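Local coordinates for protein BtGH115A (PDB 5BY3) that acts as a family GH115 4-O-methyl-alpha-glucuronidase with specificity for decorated arabinogalactans, at residues V160-I165 and Q427-L432; R205-T210 and F447-W452; G675-F680 and V758-D763; A669-K674 and G765-Q770. All coordinates share one frame; numbering follows the deposited sequence.

Contact 1. Residues V160-I165 and Q427-L432; sequences VEYRGI and QKMWIL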
loop_
_atom_site.group_PDB
_atom_site.type_symbol
_atom_site.label_atom_id
_atom_site.label_comp_id
_atom_site.label_asym_id
_atom_site.label_seq_id
_atom_site.Cartn_x
_atom_site.Cartn_y
_atom_site.Cartn_z
ATOM N N VAL A 160 -4.527 12.711 -7.052
ATOM C CA VAL A 160 -5.037 12.685 -5.666
ATOM C C VAL A 160 -4.415 13.828 -4.870
ATOM O O VAL A 160 -3.191 14.093 -4.990
ATOM C CB VAL A 160 -4.865 11.281 -5.032
ATOM C CG1 VAL A 160 -5.280 11.233 -3.550
ATOM C CG2 VAL A 160 -5.658 10.244 -5.841
ATOM N N GLU A 161 -5.258 14.531 -4.100
ATOM C CA GLU A 161 -4.843 15.795 -3.447
ATOM C C GLU A 161 -3.910 15.597 -2.231
ATOM O O GLU A 161 -2.908 16.329 -2.079
ATOM C CB GLU A 161 -6.040 16.711 -3.095
ATOM C CG GLU A 161 -5.622 18.183 -3.052
ATOM C CD GLU A 161 -6.633 19.175 -2.475
ATOM O OE1 GLU A 161 -7.767 18.795 -2.129
ATOM O OE2 GLU A 161 -6.273 20.374 -2.375
ATOM N N TYR A 162 -4.233 14.609 -1.399
ATOM C CA TYR A 162 -3.360 14.237 -0.296
ATOM C C TYR A 162 -2.941 12.768 -0.405
ATOM O O TYR A 162 -3.789 11.864 -0.517
ATOM C CB TYR A 162 -4.034 14.503 1.048
ATOM C CG TYR A 162 -4.184 15.969 1.305
ATOM C CD1 TYR A 162 -3.141 16.697 1.879
ATOM C CD2 TYR A 162 -5.346 16.654 0.927
ATOM C CE1 TYR A 162 -3.264 18.061 2.120
ATOM C CE2 TYR A 162 -5.476 18.016 1.151
ATOM C CZ TYR A 162 -4.432 18.703 1.757
ATOM O OH TYR A 162 -4.542 20.035 1.990
ATOM N N ARG A 163 -1.626 12.529 -0.381
ATOM C CA ARG A 163 -1.153 11.160 -0.521
ATOM C C ARG A 163 0.012 10.931 0.383
ATOM O O ARG A 163 0.904 11.757 0.546
ATOM C CB ARG A 163 -0.882 10.800 -1.987
ATOM C CG ARG A 163 -0.093 11.851 -2.694
ATOM C CD ARG A 163 -0.527 12.293 -4.094
ATOM N NE ARG A 163 0.520 13.293 -4.345
ATOM C CZ ARG A 163 0.420 14.599 -4.069
ATOM N NH1 ARG A 163 -0.746 15.139 -3.665
ATOM N NH2 ARG A 163 1.475 15.382 -4.257
ATOM N N GLY A 164 -0.008 9.798 1.025
ATOM C CA GLY A 164 0.966 9.650 2.064
ATOM C C GLY A 164 1.008 8.263 2.576
ATOM O O GLY A 164 0.280 7.381 2.092
ATOM N N ILE A 165 1.863 8.097 3.581
ATOM C CA ILE A 165 2.079 6.820 4.206
ATOM C C ILE A 165 1.873 6.920 5.698
ATOM O O ILE A 165 1.981 7.989 6.291
ATOM C CB ILE A 165 3.521 6.295 3.909
ATOM C CG1 ILE A 165 4.588 7.083 4.714
ATOM C CG2 ILE A 165 3.776 6.242 2.386
ATOM C CD1 ILE A 165 5.997 6.510 4.649
ATOM N N GLN A 427 -11.042 10.598 -4.236
ATOM C CA GLN A 427 -10.031 11.401 -4.945
ATOM C C GLN A 427 -9.333 12.465 -4.095
ATOM O O GLN A 427 -8.480 13.236 -4.581
ATOM C CB GLN A 427 -10.649 12.091 -6.160
ATOM C CG GLN A 427 -11.408 11.197 -7.128
ATOM C CD GLN A 427 -11.785 11.904 -8.434
ATOM O OE1 GLN A 427 -11.513 13.095 -8.639
ATOM N NE2 GLN A 427 -12.408 11.160 -9.326
ATOM N N LYS A 428 -9.695 12.541 -2.832
ATOM C CA LYS A 428 -9.168 13.612 -2.026
ATOM C C LYS A 428 -7.863 13.179 -1.317
ATOM O O LYS A 428 -6.877 13.941 -1.268
ATOM C CB LYS A 428 -10.260 14.076 -1.035
ATOM C CG LYS A 428 -9.927 15.291 -0.195
ATOM C CD LYS A 428 -9.977 16.595 -0.978
ATOM C CE LYS A 428 -9.916 17.742 0.023
ATOM N NZ LYS A 428 -10.520 18.997 -0.515
HETATM N N MSE A 429 -7.860 11.960 -0.788
HETATM C CA MSE A 429 -6.880 11.577 0.194
HETATM C C MSE A 429 -6.669 10.086 0.171
HETATM O O MSE A 429 -7.601 9.300 0.417
HETATM C CB MSE A 429 -7.400 12.038 1.556
HETATM C CG MSE A 429 -6.335 12.350 2.594
HETATM SE SE MSE A 429 -7.101 13.006 4.301
HETATM C CE MSE A 429 -7.755 14.744 3.600
ATOM N N TRP A 430 -5.426 9.696 -0.126
ATOM C CA TRP A 430 -4.995 8.293 -0.101
ATOM C C TRP A 430 -3.846 8.125 0.887
ATOM O O TRP A 430 -2.864 8.891 0.889
ATOM C CB TRP A 430 -4.506 7.886 -1.470
ATOM C CG TRP A 430 -5.525 7.676 -2.543
ATOM C CD1 TRP A 430 -6.864 7.989 -2.526
ATOM C CD2 TRP A 430 -5.261 7.127 -3.830
ATOM N NE1 TRP A 430 -7.452 7.625 -3.714
ATOM C CE2 TRP A 430 -6.495 7.092 -4.533
ATOM C CE3 TRP A 430 -4.101 6.624 -4.449
ATOM C CZ2 TRP A 430 -6.601 6.593 -5.833
ATOM C CZ3 TRP A 430 -4.203 6.123 -5.737
ATOM C CH2 TRP A 430 -5.445 6.115 -6.423
ATOM N N ILE A 431 -3.984 7.120 1.727
ATOM C CA ILE A 431 -3.051 6.876 2.795
ATOM C C ILE A 431 -2.794 5.394 2.870
ATOM O O ILE A 431 -3.743 4.554 3.053
ATOM C CB ILE A 431 -3.558 7.358 4.178
ATOM C CG1 ILE A 431 -3.791 8.874 4.225
ATOM C CG2 ILE A 431 -2.590 6.882 5.274
ATOM C CD1 ILE A 431 -2.562 9.784 4.150
ATOM N N LEU A 432 -1.496 5.077 2.756
ATOM C CA LEU A 432 -1.028 3.698 2.731
ATOM C C LEU A 432 -0.384 3.262 4.050
ATOM O O LEU A 432 0.584 3.884 4.518
ATOM C CB LEU A 432 -0.050 3.545 1.573
ATOM C CG LEU A 432 0.535 2.177 1.178
ATOM C CD1 LEU A 432 -0.535 1.151 0.853
ATOM C CD2 LEU A 432 1.426 2.427 -0.013
#
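Tyr-162 to Ile-165 pair in register with Met-429 to Leu-432 as parallel strands, their axes 4.6 Å apart and inclined by only 7°. They are the first and last strands of a parallel sheet, the join that closes a TIM barrel. The ladder starts with Tyr-162 N donating to Lys-428 O (2.7 Å) and Tyr-162 O accepting from Trp-430 N (2.7 Å); Gly-164 then bonds to Trp-430 O and Leu-432 N. Glycine suits its place, because a CB there would lie tight against Ile-431 CD1.

On the face bearing Arg-163 and Trp-430, Val-160 from the preceding loop covers the indole. CG2 sits over its six-membered ring, 3.7 Å from the centroid, a CH-pi contact, while CG1, anti to the backbone N (chi1 175°), comes near Trp-430 CG and CD1; a branched aliphatic residue suits both. Trp-430 NE1 is bonded to Ile-426 O. On the other face, Tyr-162 CB meets CG of the selenomethionine Met-429 at 3.5 Å.

Just before Tyr-162 and Met-429, Glu-161 OE1 meets Lys-428 NZ at 3.2 Å in a weakly bonded salt bridge. The chemistry implies a seam held mainly by backbone bonds and apolar packing, the ion pair a modest addition.

Contact 2. Residues R205-T210 and F447-W452; sequences RLRANT and FMDMAW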
loop_
_atom_site.group_PDB
_atom_site.type_symbol
_atom_site.label_atom_id
_atom_site.label_comp_id
_atom_site.label_asym_id
_atom_site.label_seq_id
_atom_site.Cartn_x
_atom_site.Cartn_y
_atom_site.Cartn_z
ATOM N N ARG A 205 10.434 12.575 -2.994
ATOM C CA ARG A 205 10.826 11.909 -4.239
ATOM C C ARG A 205 9.687 11.067 -4.811
ATOM O O ARG A 205 9.667 10.809 -6.018
ATOM C CB ARG A 205 12.034 11.018 -4.005
ATOM C CG ARG A 205 13.330 11.739 -3.802
ATOM C CD ARG A 205 14.441 10.674 -3.809
ATOM N NE ARG A 205 15.782 11.151 -3.447
ATOM C CZ ARG A 205 16.502 12.010 -4.166
ATOM N NH1 ARG A 205 16.005 12.551 -5.283
ATOM N NH2 ARG A 205 17.718 12.369 -3.752
ATOM N N LEU A 206 8.779 10.604 -3.940
ATOM C CA LEU A 206 7.587 9.889 -4.361
ATOM C C LEU A 206 6.384 10.803 -4.699
ATOM O O LEU A 206 5.311 10.316 -5.106
ATOM C CB LEU A 206 7.203 8.840 -3.307
ATOM C CG LEU A 206 8.093 7.617 -3.111
ATOM C CD1 LEU A 206 7.712 6.897 -1.827
ATOM C CD2 LEU A 206 8.027 6.687 -4.309
ATOM N N ARG A 207 6.597 12.115 -4.543
ATOM C CA ARG A 207 5.579 13.201 -4.679
ATOM C C ARG A 207 4.418 13.082 -3.704
ATOM O O ARG A 207 3.311 13.470 -4.016
ATOM C CB ARG A 207 5.018 13.369 -6.112
ATOM C CG ARG A 207 6.017 13.440 -7.258
ATOM C CD ARG A 207 6.036 12.089 -7.957
ATOM N NE ARG A 207 6.430 12.233 -9.351
ATOM C CZ ARG A 207 6.208 11.356 -10.318
ATOM N NH1 ARG A 207 5.568 10.196 -10.112
ATOM N NH2 ARG A 207 6.632 11.679 -11.520
ATOM N N ALA A 208 4.668 12.489 -2.549
ATOM C CA ALA A 208 3.683 12.336 -1.504
ATOM C C ALA A 208 3.795 13.601 -0.668
ATOM O O ALA A 208 4.860 14.271 -0.664
ATOM C CB ALA A 208 3.990 11.093 -0.673
ATOM N N ASN A 209 2.708 13.961 0.016
ATOM C CA ASN A 209 2.713 15.208 0.794
ATOM C C ASN A 209 2.336 15.060 2.253
ATOM O O ASN A 209 2.468 16.029 3.011
ATOM C CB ASN A 209 1.883 16.314 0.116
ATOM C CG ASN A 209 0.457 15.899 -0.162
ATOM O OD1 ASN A 209 -0.041 14.896 0.375
ATOM N ND2 ASN A 209 -0.220 16.672 -1.025
ATOM N N THR A 210 1.913 13.850 2.633
ATOM C CA THR A 210 1.275 13.578 3.923
ATOM C C THR A 210 1.994 12.440 4.693
ATOM O O THR A 210 2.552 11.549 4.087
ATOM C CB THR A 210 -0.215 13.241 3.678
ATOM O OG1 THR A 210 -0.831 14.301 2.924
ATOM C CG2 THR A 210 -0.961 13.012 4.954
ATOM N N PHE A 447 1.442 2.602 -5.621
ATOM C CA PHE A 447 0.436 3.395 -4.975
ATOM C C PHE A 447 0.674 4.896 -5.215
ATOM O O PHE A 447 -0.256 5.617 -5.531
ATOM C CB PHE A 447 0.464 3.072 -3.477
ATOM C CG PHE A 447 -0.763 3.504 -2.715
ATOM C CD1 PHE A 447 -0.821 4.762 -2.115
ATOM C CD2 PHE A 447 -1.849 2.635 -2.563
ATOM C CE1 PHE A 447 -1.950 5.160 -1.402
ATOM C CE2 PHE A 447 -2.972 3.025 -1.838
ATOM C CZ PHE A 447 -3.006 4.286 -1.258
HETATM N N MSE A 448 1.920 5.347 -5.086
HETATM C CA MSE A 448 2.225 6.787 -5.134
HETATM C C MSE A 448 2.151 7.303 -6.535
HETATM O O MSE A 448 1.727 8.452 -6.725
HETATM C CB MSE A 448 3.545 7.228 -4.479
HETATM C CG MSE A 448 3.577 7.001 -2.969
HETATM SE SE MSE A 448 2.068 7.812 -1.981
HETATM C CE MSE A 448 1.997 6.461 -0.577
ATOM N N ASP A 449 2.562 6.473 -7.499
ATOM C CA ASP A 449 2.352 6.733 -8.937
ATOM C C ASP A 449 0.875 6.851 -9.284
ATOM O O ASP A 449 0.497 7.751 -10.041
ATOM C CB ASP A 449 2.984 5.650 -9.835
ATOM C CG ASP A 449 4.517 5.768 -9.940
ATOM O OD1 ASP A 449 5.069 6.817 -9.561
ATOM O OD2 ASP A 449 5.175 4.801 -10.388
HETATM N N MSE A 450 0.055 5.942 -8.731
HETATM C CA MSE A 450 -1.386 5.947 -8.973
HETATM C C MSE A 450 -1.940 7.276 -8.551
HETATM O O MSE A 450 -2.595 7.944 -9.339
HETATM C CB MSE A 450 -2.063 4.760 -8.321
HETATM C CG MSE A 450 -1.927 3.626 -9.321
HETATM SE SE MSE A 450 -2.563 1.952 -8.526
HETATM C CE MSE A 450 -4.388 2.300 -9.206
ATOM N N ALA A 451 -1.560 7.695 -7.354
ATOM C CA ALA A 451 -2.076 8.878 -6.681
ATOM C C ALA A 451 -1.566 10.138 -7.337
ATOM O O ALA A 451 -2.229 11.178 -7.279
ATOM C CB ALA A 451 -1.696 8.854 -5.199
ATOM N N TRP A 452 -0.395 10.044 -7.967
ATOM C CA TRP A 452 0.185 11.202 -8.627
ATOM C C TRP A 452 -0.352 11.392 -10.042
ATOM O O TRP A 452 -0.639 12.532 -10.440
ATOM C CB TRP A 452 1.711 11.192 -8.598
ATOM C CG TRP A 452 2.290 12.353 -9.412
ATOM C CD1 TRP A 452 2.777 12.288 -10.670
ATOM C CD2 TRP A 452 2.372 13.734 -9.022
ATOM N NE1 TRP A 452 3.198 13.519 -11.081
ATOM C CE2 TRP A 452 2.950 14.433 -10.099
ATOM C CE3 TRP A 452 1.999 14.447 -7.870
ATOM C CZ2 TRP A 452 3.154 15.827 -10.085
ATOM C CZ3 TRP A 452 2.231 15.844 -7.834
ATOM C CH2 TRP A 452 2.790 16.511 -8.944
HETATM O O HOH W 1 5.728 8.869 -7.555
HETATM O O HOH W 2 2.526 10.640 -4.836
#
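A water bridges Leu-206, Arg-207 and Asp-449: it donates to Leu-206 O and to Asp-449 OD1, and accepts from Arg-207 NH1, each at 2.9 Å. NH1 also faces OD1 directly at 3.5 Å, a long salt bridge with the guanidinium and carboxylate planes 65° apart. OD2 is bonded to His-465 NE2, which is likely to help fix the carboxylate.

Arg-207, the first residue to leave the helical conformation, has positive phi in a Schellman motif, and its side chain spreads over Trp-452. The chain bends at chi2 (102°), which sets CD over the indole five-membered ring, 4.1 Å from its centroid. The guanidinium lies nearly flat on the ring, planes about 20° apart, in an off-centre cation-pi stack. Arginine suits the site because its aliphatic part and its flat cation both use the same indole face. An alanine here would probably leave that face without its stacked cover, Asp-449 OD1 without this cation and the water without its NH1 donor, though CB would still touch the ring.

CG of the selenomethionine Met-448 meets Leu-206 CB, and its SE meets Ala-208 CB at 4.0 Å, where a small residue fits. The contact joins the loop between helix 193-205 and strand 210-212 to helix 441-452, whose Met-448 and Trp-452 also pack on strand 162-166.

Contact 3. Residues G675-F680 and V758-D763; sequences GDALTF and VIKALD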
loop_
_atom_site.group_PDB
_atom_site.type_symbol
_atom_site.label_atom_id
_atom_site.label_comp_id
_atom_site.label_asym_id
_atom_site.label_seq_id
_atom_site.Cartn_x
_atom_site.Cartn_y
_atom_site.Cartn_z
ATOM N N GLY A 675 -25.381 -7.375 -15.176
ATOM C CA GLY A 675 -26.254 -7.795 -16.276
ATOM C C GLY A 675 -25.611 -8.605 -17.392
ATOM O O GLY A 675 -26.339 -9.162 -18.208
ATOM N N ASP A 676 -24.274 -8.659 -17.459
ATOM C CA ASP A 676 -23.568 -9.532 -18.432
ATOM C C ASP A 676 -23.427 -10.940 -17.921
ATOM O O ASP A 676 -23.586 -11.193 -16.723
ATOM C CB ASP A 676 -22.194 -8.989 -18.829
ATOM C CG ASP A 676 -22.289 -7.748 -19.693
ATOM O OD1 ASP A 676 -23.420 -7.242 -19.900
ATOM O OD2 ASP A 676 -21.231 -7.277 -20.176
ATOM N N ALA A 677 -23.143 -11.852 -18.847
ATOM C CA ALA A 677 -22.976 -13.270 -18.551
ATOM C C ALA A 677 -21.847 -13.846 -19.337
ATOM O O ALA A 677 -21.587 -13.417 -20.455
ATOM C CB ALA A 677 -24.242 -14.057 -18.863
ATOM N N LEU A 678 -21.179 -14.810 -18.708
ATOM C CA LEU A 678 -20.302 -15.769 -19.356
ATOM C C LEU A 678 -20.984 -17.143 -19.501
ATOM O O LEU A 678 -21.810 -17.553 -18.663
ATOM C CB LEU A 678 -19.010 -15.897 -18.562
ATOM C CG LEU A 678 -17.822 -15.019 -18.966
ATOM C CD1 LEU A 678 -18.209 -13.655 -19.563
ATOM C CD2 LEU A 678 -16.854 -14.908 -17.789
ATOM N N THR A 679 -20.610 -17.849 -20.561
ATOM C CA THR A 679 -21.269 -19.073 -20.985
ATOM C C THR A 679 -20.141 -20.105 -21.204
ATOM O O THR A 679 -19.243 -19.889 -22.023
ATOM C CB THR A 679 -22.100 -18.774 -22.266
ATOM O OG1 THR A 679 -23.107 -17.776 -21.993
ATOM C CG2 THR A 679 -22.757 -20.031 -22.878
ATOM N N PHE A 680 -20.148 -21.187 -20.423
ATOM C CA PHE A 680 -19.118 -22.247 -20.528
ATOM C C PHE A 680 -19.750 -23.527 -21.033
ATOM O O PHE A 680 -20.879 -23.846 -20.660
ATOM C CB PHE A 680 -18.451 -22.536 -19.181
ATOM C CG PHE A 680 -17.710 -21.374 -18.622
ATOM C CD1 PHE A 680 -18.367 -20.417 -17.859
ATOM C CD2 PHE A 680 -16.367 -21.216 -18.879
ATOM C CE1 PHE A 680 -17.692 -19.323 -17.364
ATOM C CE2 PHE A 680 -15.682 -20.129 -18.375
ATOM C CZ PHE A 680 -16.343 -19.180 -17.620
ATOM N N VAL A 758 -24.246 -21.072 -17.650
ATOM C CA VAL A 758 -24.255 -19.618 -17.744
ATOM C C VAL A 758 -24.135 -18.959 -16.353
ATOM O O VAL A 758 -25.001 -19.142 -15.479
ATOM C CB VAL A 758 -25.466 -19.125 -18.576
ATOM C CG1 VAL A 758 -25.672 -17.616 -18.468
ATOM C CG2 VAL A 758 -25.292 -19.536 -20.035
ATOM N N ILE A 759 -23.030 -18.225 -16.168
ATOM C CA ILE A 759 -22.771 -17.346 -14.990
ATOM C C ILE A 759 -23.075 -15.872 -15.317
ATOM O O ILE A 759 -22.376 -15.247 -16.124
ATOM C CB ILE A 759 -21.314 -17.519 -14.452
ATOM C CG1 ILE A 759 -21.094 -18.952 -13.950
ATOM C CG2 ILE A 759 -21.021 -16.535 -13.330
ATOM C CD1 ILE A 759 -19.688 -19.480 -14.123
ATOM N N LYS A 760 -24.118 -15.329 -14.699
ATOM C CA LYS A 760 -24.524 -13.943 -14.930
ATOM C C LYS A 760 -24.274 -13.047 -13.703
ATOM O O LYS A 760 -24.620 -13.430 -12.581
ATOM C CB LYS A 760 -26.003 -13.904 -15.323
ATOM C CG LYS A 760 -26.488 -12.543 -15.787
ATOM C CD LYS A 760 -27.922 -12.577 -16.273
ATOM C CE LYS A 760 -28.474 -11.169 -16.334
ATOM N NZ LYS A 760 -29.647 -11.058 -17.248
ATOM N N ALA A 761 -23.702 -11.859 -13.912
ATOM C CA ALA A 761 -23.508 -10.912 -12.820
ATOM C C ALA A 761 -24.761 -10.092 -12.568
ATOM O O ALA A 761 -25.287 -9.467 -13.503
ATOM C CB ALA A 761 -22.362 -9.974 -13.131
ATOM N N LEU A 762 -25.203 -10.059 -11.305
ATOM C CA LEU A 762 -26.317 -9.209 -10.858
ATOM C C LEU A 762 -25.906 -7.875 -10.237
ATOM O O LEU A 762 -26.696 -6.930 -10.227
ATOM C CB LEU A 762 -27.215 -9.971 -9.870
ATOM C CG LEU A 762 -28.474 -10.690 -10.385
ATOM C CD1 LEU A 762 -28.311 -11.314 -11.770
ATOM C CD2 LEU A 762 -28.886 -11.745 -9.359
ATOM N N ASP A 763 -24.685 -7.805 -9.706
ATOM C CA ASP A 763 -24.187 -6.584 -9.071
ATOM C C ASP A 763 -22.921 -6.106 -9.736
ATOM O O ASP A 763 -22.356 -6.818 -10.594
ATOM C CB ASP A 763 -24.005 -6.792 -7.566
ATOM C CG ASP A 763 -25.310 -7.149 -6.880
ATOM O OD1 ASP A 763 -26.209 -6.272 -6.801
ATOM O OD2 ASP A 763 -25.453 -8.307 -6.438
#
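Thr-679 and Val-758 share the geometry that brings them together: OG1 of the threonine (chi1 -61°) and CG2 of the valine both stand anti to their own carbonyl carbons, and they meet at 3.4 Å. The two side chains lie side by side on a non-hydrogen-bonded pair of an antiparallel beta ladder, in a four-stranded sheet of the C-terminal domain where 677-682 is an outermost strand. Beta-branched residues suit such extended strands.

Leu-678 and Ile-759 form the hydrogen-bonded pair, exchanging two N-H...O bonds of 2.9 Å, from Leu-678 N to Ile-759 O and from Ile-759 N to Leu-678 O. Just before Ala-677, Asp-676 O accepts from Ala-761 N, while Gly-675 N reaches Ala-761 O at 2.7 Å; the positive phi of Gly-675 is easily adopted by a residue without a side chain.

Lys-760 runs extended over the backbone of Gly-675 and Asp-676, CG 3.3 Å from Asp-676 O and CE 3.5 Å from Gly-675 O. An alanine here would probably strip Gly-675 O of its CE contact and Asp-676 O of the closer CG contact, while CB would still lie near Asp-676 O and Ala-677.

The face bearing Leu-678 and Ile-759 turns to strand 766-772, consistent with a beta sandwich. Here Ile-759 CD1 touches Phe-680 CE1 at 3.8 Å.

Contact 4. Residues A669-K674 and G765-Q770; sequences AAEIKK and GVILDQ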
loop_
_atom_site.group_PDB
_atom_site.type_symbol
_atom_site.label_atom_id
_atom_site.label_comp_id
_atom_site.label_asym_id
_atom_site.label_seq_id
_atom_site.Cartn_x
_atom_site.Cartn_y
_atom_site.Cartn_z
ATOM N N ALA A 669 -8.110 -13.583 -13.796
ATOM C CA ALA A 669 -9.389 -13.063 -13.300
ATOM C C ALA A 669 -9.938 -11.945 -14.197
ATOM O O ALA A 669 -9.148 -11.183 -14.766
ATOM C CB ALA A 669 -9.277 -12.598 -11.846
ATOM N N ALA A 670 -11.278 -11.857 -14.311
ATOM C CA ALA A 670 -11.948 -10.893 -15.226
ATOM C C ALA A 670 -13.276 -10.382 -14.688
ATOM O O ALA A 670 -14.003 -11.144 -14.064
ATOM C CB ALA A 670 -12.168 -11.520 -16.594
ATOM N N GLU A 671 -13.591 -9.115 -14.955
ATOM C CA GLU A 671 -14.796 -8.481 -14.411
ATOM C C GLU A 671 -15.988 -8.748 -15.302
ATOM O O GLU A 671 -15.955 -8.437 -16.484
ATOM C CB GLU A 671 -14.615 -6.972 -14.232
ATOM C CG GLU A 671 -15.855 -6.287 -13.652
ATOM C CD GLU A 671 -15.806 -4.758 -13.688
ATOM O OE1 GLU A 671 -15.032 -4.190 -14.503
ATOM O OE2 GLU A 671 -16.570 -4.118 -12.914
ATOM N N ILE A 672 -17.033 -9.345 -14.747
ATOM C CA ILE A 672 -18.292 -9.484 -15.484
ATOM C C ILE A 672 -19.132 -8.329 -15.025
ATOM O O ILE A 672 -19.479 -8.244 -13.846
ATOM C CB ILE A 672 -19.012 -10.811 -15.202
ATOM C CG1 ILE A 672 -18.055 -11.982 -15.398
ATOM C CG2 ILE A 672 -20.245 -10.945 -16.081
ATOM C CD1 ILE A 672 -18.532 -13.282 -14.770
ATOM N N LYS A 673 -19.430 -7.423 -15.950
ATOM C CA LYS A 673 -20.202 -6.225 -15.615
ATOM C C LYS A 673 -21.603 -6.681 -15.266
ATOM O O LYS A 673 -22.028 -7.775 -15.683
ATOM C CB LYS A 673 -20.227 -5.204 -16.770
ATOM C CG LYS A 673 -18.873 -4.677 -17.243
ATOM C CD LYS A 673 -18.205 -3.801 -16.191
ATOM C CE LYS A 673 -17.060 -2.972 -16.761
ATOM N NZ LYS A 673 -16.457 -2.106 -15.697
ATOM N N LYS A 674 -22.285 -5.859 -14.466
ATOM C CA LYS A 674 -23.684 -6.051 -14.065
ATOM C C LYS A 674 -24.522 -6.369 -15.295
ATOM O O LYS A 674 -24.357 -5.736 -16.337
ATOM C CB LYS A 674 -24.210 -4.775 -13.378
ATOM C CG LYS A 674 -25.540 -4.924 -12.660
ATOM C CD LYS A 674 -25.849 -3.672 -11.861
ATOM C CE LYS A 674 -27.352 -3.560 -11.619
ATOM N NZ LYS A 674 -27.703 -2.494 -10.643
ATOM N N GLY A 765 -19.270 -4.974 -8.907
ATOM C CA GLY A 765 -17.854 -5.405 -8.985
ATOM C C GLY A 765 -17.598 -6.890 -8.785
ATOM O O GLY A 765 -16.952 -7.288 -7.796
ATOM N N VAL A 766 -18.114 -7.694 -9.725
ATOM C CA VAL A 766 -18.091 -9.168 -9.668
ATOM C C VAL A 766 -16.912 -9.635 -10.485
ATOM O O VAL A 766 -16.849 -9.369 -11.705
ATOM C CB VAL A 766 -19.351 -9.774 -10.306
ATOM C CG1 VAL A 766 -19.245 -11.286 -10.471
ATOM C CG2 VAL A 766 -20.586 -9.388 -9.506
ATOM N N ILE A 767 -15.966 -10.315 -9.843
ATOM C CA ILE A 767 -14.773 -10.665 -10.590
ATOM C C ILE A 767 -14.544 -12.144 -10.471
ATOM O O ILE A 767 -14.265 -12.641 -9.370
ATOM C CB ILE A 767 -13.543 -9.852 -10.138
ATOM C CG1 ILE A 767 -13.738 -8.388 -10.473
ATOM C CG2 ILE A 767 -12.284 -10.331 -10.840
ATOM C CD1 ILE A 767 -13.301 -7.476 -9.347
ATOM N N LEU A 768 -14.680 -12.825 -11.611
ATOM C CA LEU A 768 -14.488 -14.264 -11.708
ATOM C C LEU A 768 -13.015 -14.611 -11.816
ATOM O O LEU A 768 -12.269 -13.956 -12.540
ATOM C CB LEU A 768 -15.284 -14.846 -12.894
ATOM C CG LEU A 768 -15.215 -16.379 -13.069
ATOM C CD1 LEU A 768 -15.943 -17.166 -11.984
ATOM C CD2 LEU A 768 -15.697 -16.809 -14.451
ATOM N N ASP A 769 -12.615 -15.653 -11.092
ATOM C CA ASP A 769 -11.238 -16.159 -11.084
ATOM C C ASP A 769 -11.190 -17.541 -11.707
ATOM O O ASP A 769 -10.553 -17.715 -12.717
ATOM C CB ASP A 769 -10.662 -16.199 -9.653
ATOM C CG ASP A 769 -9.143 -16.121 -9.627
ATOM O OD1 ASP A 769 -8.601 -15.725 -10.656
ATOM O OD2 ASP A 769 -8.483 -16.412 -8.592
ATOM N N GLN A 770 -11.851 -18.523 -11.105
ATOM C CA GLN A 770 -11.832 -19.899 -11.624
ATOM C C GLN A 770 -13.206 -20.533 -11.600
ATOM O O GLN A 770 -14.088 -20.081 -10.881
ATOM C CB GLN A 770 -10.875 -20.769 -10.838
ATOM C CG GLN A 770 -9.434 -20.277 -10.915
ATOM C CD GLN A 770 -8.494 -21.001 -9.967
ATOM O OE1 GLN A 770 -8.665 -20.960 -8.748
ATOM N NE2 GLN A 770 -7.506 -21.675 -10.521
#
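Ala-670 and Leu-768 face each other as a hydrogen-bonded pair of an antiparallel beta ladder, with Ala-670 N to Leu-768 O at 2.9 Å and Leu-768 N to Ala-670 O at 3.0 Å. The second bond is the more bent, 141° at the hydrogen. Two residues on, Ile-672 N donates to Val-766 O at 3.0 Å. The N-to-C directions of the two short segments make 134°, well short of a straight antiparallel run, so they splay.

The side chains divide between two faces. With Ala-670 and Leu-768 on one, Ile-672 CD1 reaches Leu-768 CB at 4.1 Å, and both residues also meet Leu-678 of the facing sheet, as expected in a sandwich-like domain; apolar chains suit this buried side. On the opposite face, CG1 of Ile-767 rests against the CA and CB of Glu-671. Glutamate suits this partly exposed position: CG, anti to the backbone N, lies near Val-766 O, the chain runs on extended, and its OE1 takes a 2.8 Å salt bridge from Lys-673 NZ, which comes from above the carboxylate plane.

Farther out, Asp-769 and Gln-770 together face Arg-695 as a classic beta bulge in strand 766-772. Gln-740 NE2 bonds both Asp-769 OD2 and Gln-770 OE1, and Tyr-665 N also bonds Asp-769 OD2, so two donors hold OD2. The aspartate CG stands anti to the backbone N (chi1 -155°), a turn back toward Ala-669. A small residue suits this place: Ala-669 CB lies 3.4 Å from both Leu-768 O and Asp-769 OD1.

The four contacts fall into two pairs. Contacts 1 and 2, with centres 8 Å apart, share the family 115 TIM-barrel region: Val-160 N is probably bonded to Ala-451 O (2.8 Å), and Arg-163 NH2 reaches Arg-207 O at 2.7 Å in a weak bond, so the loop and helix of contact 2 are bonded directly to the strand region of contact 1. The nickel ion, held by Leu-404 and Asp-436, lies about 12 Å from the side chain of Ile-165. Contacts 3 and 4, centres 9 Å apart, belong to the C-terminal domain and touch through Leu-678 CD2 and Ile-672 CD1 at 3.8 Å. The pairs stay separate: nearest atoms of contacts 2 and 4 are about 13 Å apart.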